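Local coordinates for protein acyl-homoserine-lactone synthase (Mesorhizobium sp. ORS 3359, PDB 6WNS) that catalyses the coenzyme A-dependent synthesis of acyl-homoserine lactones, the signals of bacterial quorum sensing, at residues L129-Q134 and E184-T189; I138-V143 and A176-V181; P120-V125 and R191-S196. All coordinates share one frame; numbering follows the deposited sequence.

How the interactions relate
After strand 100-108 the chain enters helix 121-135: P120 and the first turn of this helix give P120-V125 to interaction 3, and the same helix then gives L129-Q134 to interaction 1, before strand 140-146 brings the chain to interaction 2. It returns through these contacts in reverse order: strand 174-180 closes interaction 2, the innermost loop; helix 183-192 closes interaction 1 around it; and the residues ending that helix close interaction 3 outermost. The three loops are therefore concentric and none cross. Interactions 1 and 2 touch, where V181 packs against L130 and A133, so strand pairing and helix pairing tie the helix-strand unit 121-146 to the strand-helix unit 174-192.

Interaction 1: residues L129-Q134 and E184-T189; sequences LLETAQ and EAIEQT
The carbonyl oxygen of A185 is gripped twice by T189, and both residues touch L130 of the facing helix. T189 OG1 donates to A185 O over 2.8 Å, from well above the carbonyl plane, while T189 N reaches the same A185 O in the ordinary helical bond. The hydroxyl oxygen is held from outside as well, since W158 NE1 also bonds to T189 OG1, and its rotation is thereby fixed. L130 CD1 comes to 4.2 Å from T189 OG1 and to 4.1 Å from A185 CB; a leucine methyl thus lies close to this buried hydroxyl.

I186 has the largest share of the contact: its longer branch meets L130 and Q134, its CG2 methyl E131. With CG1 anti to the carbonyl carbon (chi1 -71°), I186 CG1 packs 3.5 Å from L130 CB, and the two side chains slide past each other in opposite directions. The CD1 methyl of I186 meets Q134 OE1 at 3.4 Å, the Q134 chain, bent at chi2, lying obliquely to the isoleucine. On the other branch, I186 CG2 lies 4.0 Å from E131 OE1, a carboxylate oxygen whose charge is met by R190. An alanine at I186 would probably open a gap beside L130 CB and leave the bent end of Q134 free to turn.

The axes of segments 129-134 and 184-189 approach to 9.8 Å at 153°, an antiparallel helix pair in which 121-135 is the beta-alpha-beta crossover helix of an acetyltransferase-like fold.

Interaction 2: residues I138-V143 and A176-V181; sequences IRQISV and ALLIDV
I141 and I179 form an antiparallel hydrogen-bonded pair whose two backbone bonds set the register: I179 N reaches I141 O at 2.6 Å and I141 N reaches I179 O at 2.8 Å. V143 and L177 repeat this pair of hydrogen bonds, and V181 N to R139 O continues the ladder past the strand end. CA-H...O contacts fill in between, such as S142 CA to L177 O at 3.3 Å.

One polar side-chain bond crosses the pair. Q140 NE2 donates to D180 OD1 over 3.0 Å, nearly straight at 163°, with the oxygen in the amide plane. The carboxylate is turned only 28° from that plane, and L178 CD2 rests against Q140 NE2 at 3.3 Å; together these contacts fix how the amide is turned.

Apolar contacts gather on the face of I141, V143, L177 and I179, where V143 CG1 lies 3.7 Å from L177 CB. V181, just beyond the strand, adds its CG2 at 3.5 Å from I141 CD1, the side chains crossing at about a right angle. A133 of helix 121-135 touches both I141 and V181.

Strand 140-146 also pairs in parallel with 100-108, a mixed sheet order characteristic of the acetyltransferase-like fold, in which the acyl donor commonly lies between those two parallel strands.

Interaction 3: residues P120-V125 and R191-S196; sequences PVAGFV and RAYGIS
A Schellman motif ends helix 183-192 at G194, and Y193, the residue just before that glycine, lays its ring over G123 in the first turn of helix 121-135. The contact is a CH-pi interaction over the ring centre: G123 CA stands 3.2 Å from the centroid of the Y193 ring and 3° off its normal. G123 N lies over the same face, 3.3 Å from Y193 CE1. Such closeness depends on the missing side chain, because a CB at this position would run into Y193 CG. The tyrosine's chi1 (-71°) sets CG anti to the carbonyl carbon, beside the backbone N; the ring's CD1 lies 3.7 Å from P120 CB, while its hydroxyl end reaches A122 CB.

P120 is the N-cap of helix 121-135, which links two parallel strands in the beta-alpha-beta crossover of this acetyltransferase-like fold. The end of helix 183-192 is packed here on the start of helix 121-135. The P120 carbonyl receives the N-H of F124, and the same oxygen lies in plane at the edge of the F124 ring.

Beyond the glycine, which takes positive phi, the chain leaves the helix direction and I195 packs on P120 and F124. I195 CG2 sits 4.0 Å from P120 CG and 4.0 Å from F124 CE2, and I195 CD1 is over one face of the phenyl ring. I199 touches F124 too, and L156 lies against Y193.

Interaction 1: residues L129-Q134 and E184-T189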
loop_
_atom_site.group_PDB
_atom_site.type_symbol
_atom_site.label_atom_id
_atom_site.label_comp_id
_atom_site.label_asym_id
_atom_site.label_seq_id
_atom_site.Cartn_x
_atom_site.Cartn_y
_atom_site.Cartn_z
ATOM N N LEU A 129 2.430 1.340 7.536
ATOM C CA LEU A 129 1.224 0.666 6.992
ATOM C C LEU A 129 0.622 -0.171 8.126
ATOM O O LEU A 129 -0.564 0.009 8.376
ATOM C CB LEU A 129 1.564 -0.212 5.786
ATOM C CG LEU A 129 0.345 -0.845 5.110
ATOM C CD1 LEU A 129 -0.488 0.209 4.349
ATOM C CD2 LEU A 129 0.748 -1.999 4.192
ATOM N N LEU A 130 1.412 -1.026 8.782
ATOM C CA LEU A 130 0.894 -1.935 9.849
ATOM C C LEU A 130 0.400 -1.105 11.026
ATOM O O LEU A 130 -0.662 -1.429 11.581
ATOM C CB LEU A 130 1.985 -2.879 10.336
ATOM C CG LEU A 130 2.508 -3.843 9.285
ATOM C CD1 LEU A 130 3.660 -4.656 9.845
ATOM C CD2 LEU A 130 1.383 -4.730 8.782
ATOM N N GLU A 131 1.148 -0.064 11.373
ATOM C CA GLU A 131 0.813 0.809 12.521
ATOM C C GLU A 131 -0.490 1.563 12.232
ATOM O O GLU A 131 -1.329 1.711 13.137
ATOM C CB GLU A 131 1.996 1.722 12.837
ATOM C CG GLU A 131 3.063 0.994 13.622
ATOM C CD GLU A 131 4.179 1.906 14.175
ATOM O OE1 GLU A 131 5.334 1.549 14.027
ATOM O OE2 GLU A 131 3.872 2.935 14.819
ATOM N N THR A 132 -0.661 2.072 11.029
ATOM C CA THR A 132 -1.899 2.789 10.651
ATOM C C THR A 132 -3.055 1.799 10.683
ATOM O O THR A 132 -4.140 2.170 11.301
ATOM C CB THR A 132 -1.717 3.482 9.314
ATOM O OG1 THR A 132 -0.517 4.248 9.455
ATOM C CG2 THR A 132 -2.908 4.333 8.933
ATOM N N ALA A 133 -2.822 0.554 10.164
ATOM C CA ALA A 133 -3.939 -0.414 10.102
ATOM C C ALA A 133 -4.339 -0.792 11.547
ATOM O O ALA A 133 -5.562 -0.877 11.829
ATOM C CB ALA A 133 -3.545 -1.611 9.278
ATOM N N GLN A 134 -3.335 -0.950 12.419
ATOM C CA GLN A 134 -3.504 -1.246 13.862
ATOM C C GLN A 134 -4.427 -0.191 14.451
ATOM O O GLN A 134 -5.466 -0.546 15.022
ATOM C CB GLN A 134 -2.164 -1.168 14.594
ATOM C CG GLN A 134 -2.261 -1.528 16.090
ATOM C CD GLN A 134 -1.709 -2.965 16.398
ATOM O OE1 GLN A 134 -0.559 -3.087 16.840
ATOM N NE2 GLN A 134 -2.659 -3.987 16.369
ATOM N N GLU A 184 3.534 -8.025 16.557
ATOM C CA GLU A 184 4.805 -8.791 16.435
ATOM C C GLU A 184 5.392 -8.403 15.085
ATOM O O GLU A 184 6.577 -7.926 15.047
ATOM C CB GLU A 184 4.651 -10.322 16.602
ATOM C CG GLU A 184 3.234 -10.906 16.436
ATOM C CD GLU A 184 2.339 -10.971 17.683
ATOM O OE1 GLU A 184 1.416 -10.127 17.815
ATOM O OE2 GLU A 184 2.524 -11.892 18.490
ATOM N N ALA A 185 4.566 -8.541 14.040
ATOM C CA ALA A 185 4.907 -8.159 12.652
ATOM C C ALA A 185 5.566 -6.766 12.767
ATOM O O ALA A 185 6.830 -6.564 12.344
ATOM C CB ALA A 185 3.659 -8.236 11.794
ATOM N N ILE A 186 4.873 -5.868 13.510
ATOM C CA ILE A 186 5.344 -4.466 13.677
ATOM C C ILE A 186 6.756 -4.453 14.276
ATOM O O ILE A 186 7.642 -3.764 13.714
ATOM C CB ILE A 186 4.322 -3.657 14.489
ATOM C CG1 ILE A 186 3.065 -3.398 13.645
ATOM C CG2 ILE A 186 4.944 -2.354 14.955
ATOM C CD1 ILE A 186 1.762 -3.521 14.427
ATOM N N GLU A 187 6.964 -5.181 15.372
ATOM C CA GLU A 187 8.228 -5.121 16.142
ATOM C C GLU A 187 9.422 -5.556 15.272
ATOM O O GLU A 187 10.480 -4.783 15.205
ATOM C CB GLU A 187 8.132 -6.007 17.389
ATOM C CG GLU A 187 7.963 -5.188 18.634
ATOM C CD GLU A 187 8.895 -4.000 18.605
ATOM O OE1 GLU A 187 8.293 -2.798 18.479
ATOM O OE2 GLU A 187 10.220 -4.290 18.642
ATOM N N GLN A 188 9.283 -6.743 14.662
ATOM C CA GLN A 188 10.359 -7.413 13.879
ATOM C C GLN A 188 10.728 -6.476 12.703
ATOM O O GLN A 188 11.932 -6.363 12.343
ATOM C CB GLN A 188 9.873 -8.802 13.423
ATOM C CG GLN A 188 10.707 -9.987 13.924
ATOM C CD GLN A 188 12.188 -9.897 13.638
ATOM O OE1 GLN A 188 12.987 -9.365 14.544
ATOM N NE2 GLN A 188 12.598 -10.509 12.445
ATOM N N THR A 189 9.749 -5.750 12.185
ATOM C CA THR A 189 9.934 -4.880 10.983
ATOM C C THR A 189 10.901 -3.738 11.365
ATOM O O THR A 189 12.030 -3.583 10.694
ATOM C CB THR A 189 8.600 -4.348 10.432
ATOM O OG1 THR A 189 7.751 -5.453 9.907
ATOM C CG2 THR A 189 8.819 -3.334 9.315
#

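Interaction 2: residues I138-V143 and A176-V181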
loop_
_atom_site.group_PDB
_atom_site.type_symbol
_atom_site.label_atom_id
_atom_site.label_comp_id
_atom_site.label_asym_id
_atom_site.label_seq_id
_atom_site.Cartn_x
_atom_site.Cartn_y
_atom_site.Cartn_z
ATOM N N ILE A 138 -8.144 -2.217 11.619
ATOM C CA ILE A 138 -7.952 -3.113 10.450
ATOM C C ILE A 138 -7.074 -4.243 10.991
ATOM O O ILE A 138 -6.082 -3.892 11.688
ATOM C CB ILE A 138 -7.231 -2.350 9.330
ATOM C CG1 ILE A 138 -7.990 -1.038 9.110
ATOM C CG2 ILE A 138 -7.037 -3.249 8.105
ATOM C CD1 ILE A 138 -7.733 -0.293 7.884
ATOM N N ARG A 139 -7.592 -5.474 10.886
ATOM C CA ARG A 139 -6.976 -6.674 11.539
ATOM C C ARG A 139 -6.177 -7.440 10.475
ATOM O O ARG A 139 -5.077 -8.082 10.806
ATOM C CB ARG A 139 -8.068 -7.534 12.161
ATOM C CG ARG A 139 -9.003 -6.736 13.048
ATOM C CD ARG A 139 -8.566 -6.768 14.496
ATOM N NE ARG A 139 -8.618 -8.098 15.094
ATOM C CZ ARG A 139 -9.716 -8.677 15.583
ATOM N NH1 ARG A 139 -10.887 -8.067 15.506
ATOM N NH2 ARG A 139 -9.648 -9.888 16.102
ATOM N N GLN A 140 -6.638 -7.360 9.219
ATOM C CA GLN A 140 -5.874 -7.955 8.106
ATOM C C GLN A 140 -5.839 -7.006 6.893
ATOM O O GLN A 140 -6.780 -6.126 6.732
ATOM C CB GLN A 140 -6.465 -9.303 7.714
ATOM C CG GLN A 140 -6.468 -10.310 8.882
ATOM C CD GLN A 140 -7.307 -11.567 8.388
ATOM O OE1 GLN A 140 -8.375 -11.480 7.926
ATOM N NE2 GLN A 140 -6.699 -12.753 8.358
ATOM N N ILE A 141 -4.872 -7.277 5.998
ATOM C CA ILE A 141 -4.681 -6.502 4.724
ATOM C C ILE A 141 -4.534 -7.501 3.576
ATOM O O ILE A 141 -3.616 -8.482 3.745
ATOM C CB ILE A 141 -3.433 -5.609 4.792
ATOM C CG1 ILE A 141 -3.592 -4.496 5.826
ATOM C CG2 ILE A 141 -3.126 -5.029 3.401
ATOM C CD1 ILE A 141 -2.268 -4.116 6.466
ATOM N N SER A 142 -5.468 -7.328 2.518
ATOM C CA SER A 142 -5.396 -8.149 1.286
ATOM C C SER A 142 -4.542 -7.402 0.263
ATOM O O SER A 142 -4.486 -6.151 0.354
ATOM C CB SER A 142 -6.737 -8.524 0.741
ATOM O OG SER A 142 -7.478 -7.395 0.355
ATOM N N VAL A 143 -3.847 -8.126 -0.622
ATOM C CA VAL A 143 -2.944 -7.469 -1.619
ATOM C C VAL A 143 -2.702 -8.414 -2.787
ATOM O O VAL A 143 -2.612 -9.661 -2.627
ATOM C CB VAL A 143 -1.639 -7.026 -0.940
ATOM C CG1 VAL A 143 -0.841 -8.243 -0.435
ATOM C CG2 VAL A 143 -0.756 -6.140 -1.797
ATOM N N ALA A 176 -2.206 -13.238 -4.924
ATOM C CA ALA A 176 -3.021 -12.637 -3.858
ATOM C C ALA A 176 -2.630 -13.188 -2.481
ATOM O O ALA A 176 -2.489 -14.457 -2.304
ATOM C CB ALA A 176 -4.458 -12.876 -4.204
ATOM N N LEU A 177 -2.496 -12.287 -1.505
ATOM C CA LEU A 177 -2.112 -12.596 -0.098
ATOM C C LEU A 177 -3.132 -12.005 0.878
ATOM O O LEU A 177 -3.702 -10.919 0.576
ATOM C CB LEU A 177 -0.788 -11.881 0.142
ATOM C CG LEU A 177 0.510 -12.600 -0.179
ATOM C CD1 LEU A 177 0.396 -13.734 -1.184
ATOM C CD2 LEU A 177 1.508 -11.567 -0.564
ATOM N N LEU A 178 -3.311 -12.630 2.051
ATOM C CA LEU A 178 -4.025 -12.027 3.220
ATOM C C LEU A 178 -3.058 -11.887 4.409
ATOM O O LEU A 178 -2.506 -12.911 4.837
ATOM C CB LEU A 178 -5.234 -12.888 3.570
ATOM C CG LEU A 178 -6.089 -12.290 4.690
ATOM C CD1 LEU A 178 -6.657 -10.957 4.212
ATOM C CD2 LEU A 178 -7.196 -13.238 5.157
ATOM N N ILE A 179 -2.791 -10.662 4.872
ATOM C CA ILE A 179 -1.709 -10.351 5.857
ATOM C C ILE A 179 -2.356 -10.077 7.207
ATOM O O ILE A 179 -3.272 -9.242 7.233
ATOM C CB ILE A 179 -0.847 -9.158 5.370
ATOM C CG1 ILE A 179 -0.009 -9.546 4.148
ATOM C CG2 ILE A 179 0.074 -8.644 6.473
ATOM C CD1 ILE A 179 0.301 -8.387 3.203
ATOM N N ASP A 180 -1.925 -10.781 8.274
ATOM C CA ASP A 180 -2.290 -10.404 9.663
ATOM C C ASP A 180 -1.438 -9.143 10.037
ATOM O O ASP A 180 -0.202 -9.085 9.982
ATOM C CB ASP A 180 -2.090 -11.550 10.669
ATOM C CG ASP A 180 -3.005 -12.713 10.365
ATOM O OD1 ASP A 180 -4.006 -12.489 9.616
ATOM O OD2 ASP A 180 -2.741 -13.832 10.935
ATOM N N VAL A 181 -2.233 -8.203 10.639
ATOM C CA VAL A 181 -1.745 -6.950 11.293
ATOM C C VAL A 181 -1.538 -7.283 12.775
ATOM O O VAL A 181 -2.498 -7.212 13.524
ATOM C CB VAL A 181 -2.727 -5.776 11.085
ATOM C CG1 VAL A 181 -2.210 -4.493 11.707
ATOM C CG2 VAL A 181 -3.061 -5.540 9.615
#

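Interaction 3: residues P120-V125 and R191-S196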
loop_
_atom_site.group_PDB
_atom_site.type_symbol
_atom_site.label_atom_id
_atom_site.label_comp_id
_atom_site.label_asym_id
_atom_site.label_seq_id
_atom_site.Cartn_x
_atom_site.Cartn_y
_atom_site.Cartn_z
ATOM N N PRO A 120 16.099 3.535 5.150
ATOM C CA PRO A 120 15.040 2.631 5.546
ATOM C C PRO A 120 13.663 3.152 5.095
ATOM O O PRO A 120 12.729 2.634 5.635
ATOM C CB PRO A 120 15.202 2.552 7.075
ATOM C CG PRO A 120 15.952 3.816 7.493
ATOM C CD PRO A 120 16.598 4.381 6.245
ATOM N N VAL A 121 13.549 4.099 4.137
ATOM C CA VAL A 121 12.224 4.686 3.770
ATOM C C VAL A 121 11.250 3.531 3.588
ATOM O O VAL A 121 10.111 3.636 4.011
ATOM C CB VAL A 121 12.245 5.538 2.489
ATOM C CG1 VAL A 121 10.831 5.831 2.029
ATOM C CG2 VAL A 121 13.065 6.822 2.604
ATOM N N ALA A 122 11.688 2.467 2.929
ATOM C CA ALA A 122 10.828 1.297 2.687
ATOM C C ALA A 122 10.340 0.829 4.059
ATOM O O ALA A 122 9.144 0.684 4.248
ATOM C CB ALA A 122 11.541 0.218 1.920
ATOM N N GLY A 123 11.276 0.588 4.977
ATOM C CA GLY A 123 10.966 0.208 6.377
ATOM C C GLY A 123 9.818 1.069 6.975
ATOM O O GLY A 123 8.736 0.485 7.458
ATOM N N PHE A 124 10.090 2.416 6.910
ATOM C CA PHE A 124 9.201 3.494 7.455
ATOM C C PHE A 124 7.802 3.325 6.864
ATOM O O PHE A 124 6.811 3.454 7.611
ATOM C CB PHE A 124 9.691 4.907 7.119
ATOM C CG PHE A 124 10.634 5.507 8.125
ATOM C CD1 PHE A 124 10.164 6.396 9.082
ATOM C CD2 PHE A 124 11.990 5.223 8.081
ATOM C CE1 PHE A 124 11.032 6.958 9.999
ATOM C CE2 PHE A 124 12.851 5.780 9.008
ATOM C CZ PHE A 124 12.369 6.643 9.968
ATOM N N VAL A 125 7.721 3.049 5.550
ATOM C CA VAL A 125 6.424 2.830 4.836
ATOM C C VAL A 125 5.789 1.503 5.269
ATOM O O VAL A 125 4.598 1.487 5.545
ATOM C CB VAL A 125 6.611 2.832 3.305
ATOM C CG1 VAL A 125 5.284 2.558 2.613
ATOM C CG2 VAL A 125 7.247 4.119 2.807
ATOM N N ARG A 191 12.859 -3.821 13.715
ATOM C CA ARG A 191 14.157 -4.438 14.095
ATOM C C ARG A 191 14.963 -4.681 12.829
ATOM O O ARG A 191 16.237 -4.384 12.814
ATOM C CB ARG A 191 14.043 -5.800 14.787
ATOM C CG ARG A 191 15.404 -6.432 15.042
ATOM C CD ARG A 191 15.559 -6.937 16.457
ATOM N NE ARG A 191 15.146 -5.943 17.447
ATOM C CZ ARG A 191 15.963 -5.168 18.163
ATOM N NH1 ARG A 191 17.277 -5.225 18.000
ATOM N NH2 ARG A 191 15.447 -4.324 19.041
ATOM N N ALA A 192 14.218 -5.165 11.776
ATOM C CA ALA A 192 14.877 -5.478 10.490
ATOM C C ALA A 192 15.511 -4.184 9.951
ATOM O O ALA A 192 16.726 -4.247 9.434
ATOM C CB ALA A 192 13.885 -6.092 9.552
ATOM N N TYR A 193 14.781 -3.042 10.131
ATOM C CA TYR A 193 15.253 -1.716 9.659
ATOM C C TYR A 193 15.845 -0.872 10.781
ATOM O O TYR A 193 16.177 0.314 10.488
ATOM C CB TYR A 193 14.104 -0.929 9.038
ATOM C CG TYR A 193 13.687 -1.494 7.718
ATOM C CD1 TYR A 193 14.220 -1.001 6.541
ATOM C CD2 TYR A 193 12.802 -2.553 7.652
ATOM C CE1 TYR A 193 13.831 -1.511 5.312
ATOM C CE2 TYR A 193 12.404 -3.075 6.433
ATOM C CZ TYR A 193 12.928 -2.560 5.263
ATOM O OH TYR A 193 12.510 -3.074 4.078
ATOM N N GLY A 194 15.911 -1.435 12.001
ATOM C CA GLY A 194 16.471 -0.770 13.197
ATOM C C GLY A 194 16.192 0.724 13.198
ATOM O O GLY A 194 17.151 1.493 13.052
ATOM N N ILE A 195 14.931 1.156 13.294
ATOM C CA ILE A 195 14.661 2.583 13.635
ATOM C C ILE A 195 13.757 2.635 14.867
ATOM O O ILE A 195 13.105 1.604 15.223
ATOM C CB ILE A 195 14.151 3.416 12.450
ATOM C CG1 ILE A 195 12.876 2.825 11.843
ATOM C CG2 ILE A 195 15.260 3.618 11.413
ATOM C CD1 ILE A 195 11.643 3.171 12.628
ATOM N N SER A 196 13.783 3.798 15.513
ATOM C CA SER A 196 13.432 3.976 16.937
ATOM C C SER A 196 12.300 4.988 17.092
ATOM O O SER A 196 11.292 4.593 17.661
ATOM C CB SER A 196 14.618 4.417 17.728
ATOM O OG SER A 196 15.810 3.924 17.152
#